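Local structure of Oxidored_FMN domain-containing protein ([Pseudomonas] geniculata N1, 6L6J) at residues A[119-131]-A[174-188]. The protein is a 6-hydroxypseudooxynicotine amine oxidase of the NADH:flavin oxidoreductase family, carrying FMN, a [4Fe-4S] cluster and bound ADP. Sequence-based numbering, arbitrary orientation.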
loop_
_atom_site.group_PDB
_atom_site.type_symbol
_atom_site.label_atom_id
_atom_site.label_comp_id
_atom_site.label_asym_id
_atom_site.label_seq_id
_atom_site.Cartn_x
_atom_site.Cartn_y
_atom_site.Cartn_z
ATOM N N HIS A 119 2.215 -26.481 14.690
ATOM C CA HIS A 119 1.157 -25.936 15.580
ATOM C C HIS A 119 1.513 -24.494 15.953
ATOM O O HIS A 119 2.572 -24.232 16.499
ATOM C CB HIS A 119 0.974 -26.844 16.800
ATOM C CG HIS A 119 0.579 -28.236 16.460
ATOM N ND1 HIS A 119 -0.759 -28.633 16.369
ATOM C CD2 HIS A 119 1.327 -29.349 16.252
ATOM C CE1 HIS A 119 -0.806 -29.935 16.087
ATOM N NE2 HIS A 119 0.472 -30.403 16.012
ATOM N N PRO A 120 0.672 -23.499 15.623
ATOM C CA PRO A 120 0.882 -22.132 16.107
ATOM C C PRO A 120 0.627 -22.029 17.622
ATOM O O PRO A 120 0.002 -22.909 18.207
ATOM C CB PRO A 120 -0.142 -21.276 15.334
ATOM C CG PRO A 120 -0.676 -22.193 14.252
ATOM C CD PRO A 120 -0.512 -23.611 14.762
ATOM N N LEU A 121 1.084 -20.936 18.224
ATOM C CA LEU A 121 1.125 -20.782 19.700
ATOM C C LEU A 121 0.199 -19.630 20.131
ATOM O O LEU A 121 -0.040 -18.715 19.336
ATOM C CB LEU A 121 2.577 -20.552 20.134
ATOM C CG LEU A 121 3.612 -21.482 19.514
ATOM C CD1 LEU A 121 5.008 -21.020 19.881
ATOM C CD2 LEU A 121 3.404 -22.934 19.939
ATOM N N SER A 122 -0.308 -19.713 21.359
ATOM C CA SER A 122 -1.182 -18.704 21.993
ATOM C C SER A 122 -1.075 -18.859 23.506
ATOM O O SER A 122 -0.830 -19.984 23.968
ATOM C CB SER A 122 -2.606 -18.863 21.526
ATOM O OG SER A 122 -3.488 -17.952 22.183
ATOM N N PRO A 123 -1.269 -17.767 24.295
ATOM C CA PRO A 123 -1.460 -17.873 25.740
ATOM C C PRO A 123 -2.593 -18.864 26.033
ATOM O O PRO A 123 -2.467 -19.618 26.992
ATOM C CB PRO A 123 -1.859 -16.455 26.191
ATOM C CG PRO A 123 -2.229 -15.717 24.912
ATOM C CD PRO A 123 -1.377 -16.372 23.840
ATOM N N THR A 124 -3.633 -18.851 25.179
ATOM C CA THR A 124 -4.900 -19.614 25.324
ATOM C C THR A 124 -5.422 -19.993 23.935
ATOM O O THR A 124 -5.422 -19.102 23.050
ATOM C CB THR A 124 -5.917 -18.794 26.130
ATOM O OG1 THR A 124 -5.268 -18.506 27.378
ATOM C CG2 THR A 124 -7.245 -19.502 26.340
ATOM N N THR A 125 -5.857 -21.254 23.763
ATOM C CA THR A 125 -6.235 -21.837 22.446
ATOM C C THR A 125 -7.323 -20.994 21.788
ATOM O O THR A 125 -8.305 -20.612 22.443
ATOM C CB THR A 125 -6.732 -23.283 22.518
ATOM O OG1 THR A 125 -5.680 -24.074 23.043
ATOM C CG2 THR A 125 -7.069 -23.884 21.171
ATOM N N LYS A 126 -7.135 -20.761 20.501
ATOM C CA LYS A 126 -8.140 -20.167 19.598
ATOM C C LYS A 126 -7.664 -20.443 18.171
ATOM O O LYS A 126 -6.462 -20.736 18.006
ATOM C CB LYS A 126 -8.266 -18.671 19.883
ATOM C CG LYS A 126 -7.025 -17.829 19.587
ATOM C CD LYS A 126 -7.259 -16.334 19.665
ATOM C CE LYS A 126 -8.500 -15.839 18.935
ATOM N NZ LYS A 126 -8.415 -15.989 17.463
ATOM N N TYR A 127 -8.556 -20.352 17.181
ATOM C CA TYR A 127 -8.164 -20.355 15.747
ATOM C C TYR A 127 -7.364 -19.081 15.505
ATOM O O TYR A 127 -7.543 -18.092 16.195
ATOM C CB TYR A 127 -9.390 -20.506 14.845
ATOM C CG TYR A 127 -10.124 -21.814 15.009
ATOM C CD1 TYR A 127 -9.622 -22.986 14.468
ATOM C CD2 TYR A 127 -11.339 -21.877 15.664
ATOM C CE1 TYR A 127 -10.289 -24.195 14.583
ATOM C CE2 TYR A 127 -12.019 -23.079 15.790
ATOM C CZ TYR A 127 -11.494 -24.237 15.246
ATOM O OH TYR A 127 -12.159 -25.410 15.376
ATOM N N PRO A 128 -6.403 -19.079 14.566
ATOM C CA PRO A 128 -5.686 -17.851 14.205
ATOM C C PRO A 128 -6.586 -16.639 13.869
ATOM O O PRO A 128 -7.609 -16.797 13.283
ATOM C CB PRO A 128 -4.924 -18.278 12.941
ATOM C CG PRO A 128 -4.729 -19.759 13.097
ATOM C CD PRO A 128 -5.966 -20.254 13.805
ATOM N N HIS A 129 -6.145 -15.429 14.189
ATOM C CA HIS A 129 -6.944 -14.191 14.008
ATOM C C HIS A 129 -7.333 -14.022 12.531
ATOM O O HIS A 129 -8.536 -13.779 12.272
ATOM C CB HIS A 129 -6.232 -12.950 14.559
ATOM C CG HIS A 129 -5.507 -13.132 15.860
ATOM N ND1 HIS A 129 -6.064 -13.789 16.964
ATOM C CD2 HIS A 129 -4.282 -12.697 16.252
ATOM C CE1 HIS A 129 -5.196 -13.760 17.961
ATOM N NE2 HIS A 129 -4.086 -13.105 17.546
ATOM N N TYR A 130 -6.414 -14.157 11.580
ATOM C CA TYR A 130 -6.677 -13.745 10.167
ATOM C C TYR A 130 -6.713 -14.941 9.191
ATOM O O TYR A 130 -6.522 -14.733 7.975
ATOM C CB TYR A 130 -5.646 -12.699 9.718
ATOM C CG TYR A 130 -5.516 -11.548 10.674
ATOM C CD1 TYR A 130 -6.469 -10.542 10.726
ATOM C CD2 TYR A 130 -4.477 -11.511 11.586
ATOM C CE1 TYR A 130 -6.376 -9.497 11.634
ATOM C CE2 TYR A 130 -4.362 -10.476 12.503
ATOM C CZ TYR A 130 -5.316 -9.465 12.523
ATOM O OH TYR A 130 -5.210 -8.449 13.422
ATOM N N PHE A 131 -6.973 -16.153 9.685
ATOM C CA PHE A 131 -6.877 -17.407 8.894
ATOM C C PHE A 131 -8.059 -18.327 9.216
ATOM O O PHE A 131 -8.386 -18.485 10.384
ATOM C CB PHE A 131 -5.517 -18.077 9.137
ATOM C CG PHE A 131 -4.358 -17.402 8.443
ATOM C CD1 PHE A 131 -3.668 -16.363 9.050
ATOM C CD2 PHE A 131 -3.950 -17.798 7.181
ATOM C CE1 PHE A 131 -2.607 -15.742 8.416
ATOM C CE2 PHE A 131 -2.891 -17.178 6.541
ATOM C CZ PHE A 131 -2.224 -16.149 7.163
ATOM N N ASN A 174 -1.419 -6.819 16.075
ATOM C CA ASN A 174 -2.034 -8.117 16.448
ATOM C C ASN A 174 -1.401 -9.267 15.622
ATOM O O ASN A 174 -2.105 -10.263 15.341
ATOM C CB ASN A 174 -3.543 -8.063 16.246
ATOM C CG ASN A 174 -4.237 -9.258 16.854
ATOM O OD1 ASN A 174 -3.704 -9.845 17.807
ATOM N ND2 ASN A 174 -5.387 -9.640 16.305
ATOM N N LEU A 175 -0.112 -9.153 15.270
ATOM C CA LEU A 175 0.683 -10.218 14.600
ATOM C C LEU A 175 1.848 -10.661 15.496
ATOM O O LEU A 175 2.899 -10.999 14.947
ATOM C CB LEU A 175 1.198 -9.696 13.254
ATOM C CG LEU A 175 0.137 -9.125 12.311
ATOM C CD1 LEU A 175 0.787 -8.532 11.072
ATOM C CD2 LEU A 175 -0.893 -10.188 11.917
ATOM N N SER A 176 1.657 -10.708 16.817
ATOM C CA SER A 176 2.726 -11.049 17.794
ATOM C C SER A 176 2.160 -11.847 18.968
ATOM O O SER A 176 1.139 -11.426 19.550
ATOM C CB SER A 176 3.421 -9.807 18.298
ATOM O OG SER A 176 4.105 -10.088 19.516
ATOM N N LEU A 177 2.851 -12.921 19.333
ATOM C CA LEU A 177 2.584 -13.730 20.555
ATOM C C LEU A 177 2.658 -12.831 21.799
ATOM O O LEU A 177 1.940 -13.112 22.770
ATOM C CB LEU A 177 3.615 -14.860 20.650
ATOM C CG LEU A 177 3.365 -15.889 21.754
ATOM C CD1 LEU A 177 2.202 -16.779 21.386
ATOM C CD2 LEU A 177 4.608 -16.730 22.020
ATOM N N LEU A 178 3.477 -11.776 21.770
ATOM C CA LEU A 178 3.683 -10.870 22.929
ATOM C C LEU A 178 2.412 -10.040 23.122
ATOM O O LEU A 178 1.975 -9.918 24.267
ATOM C CB LEU A 178 4.920 -9.993 22.699
ATOM C CG LEU A 178 6.234 -10.726 22.400
ATOM C CD1 LEU A 178 7.359 -9.729 22.195
ATOM C CD2 LEU A 178 6.622 -11.704 23.506
ATOM N N GLN A 179 1.837 -9.510 22.038
ATOM C CA GLN A 179 0.567 -8.722 22.071
ATOM C C GLN A 179 -0.561 -9.655 22.529
ATOM O O GLN A 179 -1.354 -9.230 23.367
ATOM C CB GLN A 179 0.251 -8.080 20.717
ATOM C CG GLN A 179 -0.866 -7.055 20.809
ATOM C CD GLN A 179 -1.157 -6.282 19.541
ATOM O OE1 GLN A 179 -0.314 -6.131 18.646
ATOM N NE2 GLN A 179 -2.382 -5.760 19.471
ATOM N N ASP A 180 -0.599 -10.890 22.015
ATOM C CA ASP A 180 -1.568 -11.934 22.446
ATOM C C ASP A 180 -1.454 -12.132 23.962
ATOM O O ASP A 180 -2.488 -12.182 24.637
ATOM C CB ASP A 180 -1.375 -13.244 21.683
ATOM C CG ASP A 180 -1.714 -13.174 20.194
ATOM O OD1 ASP A 180 -2.421 -12.193 19.784
ATOM O OD2 ASP A 180 -1.252 -14.087 19.434
ATOM N N PHE A 181 -0.250 -12.170 24.515
ATOM C CA PHE A 181 -0.072 -12.328 25.981
ATOM C C PHE A 181 -0.585 -11.075 26.698
ATOM O O PHE A 181 -1.332 -11.212 27.687
ATOM C CB PHE A 181 1.367 -12.715 26.312
ATOM C CG PHE A 181 1.600 -14.202 26.379
ATOM C CD1 PHE A 181 1.722 -14.951 25.230
ATOM C CD2 PHE A 181 1.699 -14.849 27.605
ATOM C CE1 PHE A 181 1.969 -16.317 25.295
ATOM C CE2 PHE A 181 1.927 -16.216 27.670
ATOM C CZ PHE A 181 2.061 -16.947 26.514
ATOM N N LEU A 182 -0.256 -9.886 26.196
ATOM C CA LEU A 182 -0.747 -8.580 26.734
ATOM C C LEU A 182 -2.279 -8.487 26.799
ATOM O O LEU A 182 -2.787 -7.836 27.729
ATOM C CB LEU A 182 -0.272 -7.465 25.805
ATOM C CG LEU A 182 0.900 -6.643 26.290
ATOM C CD1 LEU A 182 1.078 -5.460 25.351
ATOM C CD2 LEU A 182 0.687 -6.206 27.738
ATOM N N ASP A 183 -2.965 -8.990 25.773
ATOM C CA ASP A 183 -4.401 -8.718 25.466
ATOM C C ASP A 183 -5.284 -9.617 26.338
ATOM O O ASP A 183 -5.227 -10.862 26.143
ATOM C CB ASP A 183 -4.676 -8.949 23.973
ATOM C CG ASP A 183 -5.991 -8.379 23.468
ATOM O OD1 ASP A 183 -6.884 -8.146 24.321
ATOM O OD2 ASP A 183 -6.114 -8.160 22.231
ATOM N N THR A 184 -6.073 -9.026 27.247
ATOM C CA THR A 184 -7.044 -9.763 28.111
ATOM C C THR A 184 -8.115 -10.447 27.270
ATOM O O THR A 184 -8.690 -11.414 27.777
ATOM C CB THR A 184 -7.750 -8.883 29.144
ATOM O OG1 THR A 184 -8.236 -7.722 28.475
ATOM C CG2 THR A 184 -6.827 -8.494 30.277
ATOM N N ARG A 185 -8.366 -9.974 26.050
ATOM C CA ARG A 185 -9.312 -10.637 25.116
ATOM C C ARG A 185 -8.748 -11.973 24.610
ATOM O O ARG A 185 -9.550 -12.806 24.195
ATOM C CB ARG A 185 -9.668 -9.727 23.943
ATOM C CG ARG A 185 -11.043 -9.088 24.081
ATOM C CD ARG A 185 -11.186 -8.028 23.021
ATOM N NE ARG A 185 -12.396 -7.217 22.996
ATOM C CZ ARG A 185 -13.618 -7.674 22.752
ATOM N NH1 ARG A 185 -14.637 -6.827 22.720
ATOM N NH2 ARG A 185 -13.830 -8.967 22.569
ATOM N N VAL A 186 -7.434 -12.175 24.663
ATOM C CA VAL A 186 -6.746 -13.405 24.173
ATOM C C VAL A 186 -6.151 -14.183 25.353
ATOM O O VAL A 186 -6.290 -15.423 25.368
ATOM C CB VAL A 186 -5.637 -13.094 23.143
ATOM C CG1 VAL A 186 -5.203 -14.354 22.424
ATOM C CG2 VAL A 186 -6.029 -12.025 22.131
ATOM N N ASN A 187 -5.430 -13.506 26.249
ATOM C CA ASN A 187 -4.808 -14.166 27.423
ATOM C C ASN A 187 -5.922 -14.450 28.435
ATOM O O ASN A 187 -6.594 -13.472 28.847
ATOM C CB ASN A 187 -3.661 -13.339 28.002
ATOM C CG ASN A 187 -2.809 -14.126 28.974
ATOM O OD1 ASN A 187 -3.219 -15.186 29.433
ATOM N ND2 ASN A 187 -1.627 -13.626 29.300
ATOM N N LYS A 188 -6.157 -15.732 28.748
ATOM C CA LYS A 188 -7.153 -16.192 29.760
ATOM C C LYS A 188 -6.443 -17.047 30.812
ATOM O O LYS A 188 -7.131 -17.759 31.561
ATOM C CB LYS A 188 -8.281 -17.012 29.120
ATOM C CG LYS A 188 -9.086 -16.296 28.037
ATOM C CD LYS A 188 -9.949 -15.179 28.539
ATOM C CE LYS A 188 -10.257 -14.160 27.460
ATOM N NZ LYS A 188 -11.191 -13.104 27.926
HETATM O O HOH W 1 -1.060 -12.463 17.290
#
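Pro-123 lies flat over one face of the Phe-181 ring, a CH-pi contact with CB 3.8 Å from the centroid and nearly on the ring normal; Ile-145 of helix 142-162 and Leu-203 of helix 197-215 also touch this phenyl. The His-129 ring meets Asp-180 at its edge, its plane turned 85° from the carboxylate. His-129 NE2 donates to Asp-180 OD1 (2.9 Å) on its syn side, though tilted 32° out of the carboxylate plane, while ND1 accepts from Lys-126 NZ in the ring plane, which fixes the imidazole's rotation. Asp-180 OD2 takes the backbone N of Ala-109. The Tyr-130 ring has CB of its neighbour His-129 over one face and Asn-174 O at its edge; CE2 touches Leu-175 CD2 (3.5 Å), and OH bonds to Asp-262. In this eight-stranded TIM barrel, 174-188 follows strand 166-171, and its short helix 177-182 packs against the excursion after strand 99-105; Leu-175 reaches the surroundings of the FMN-binding Glu-60. Replacing His-129 with a leucine would probably leave Asp-180 OD1 without its imidazole donor and Lys-126 NZ without one acceptor. Farther along, Thr-124 OG1, set beside its own backbone N (chi1 -57°), accepts from Lys-188 N at 3.2 Å, and its CB rests 3.5 Å from Val-186 O.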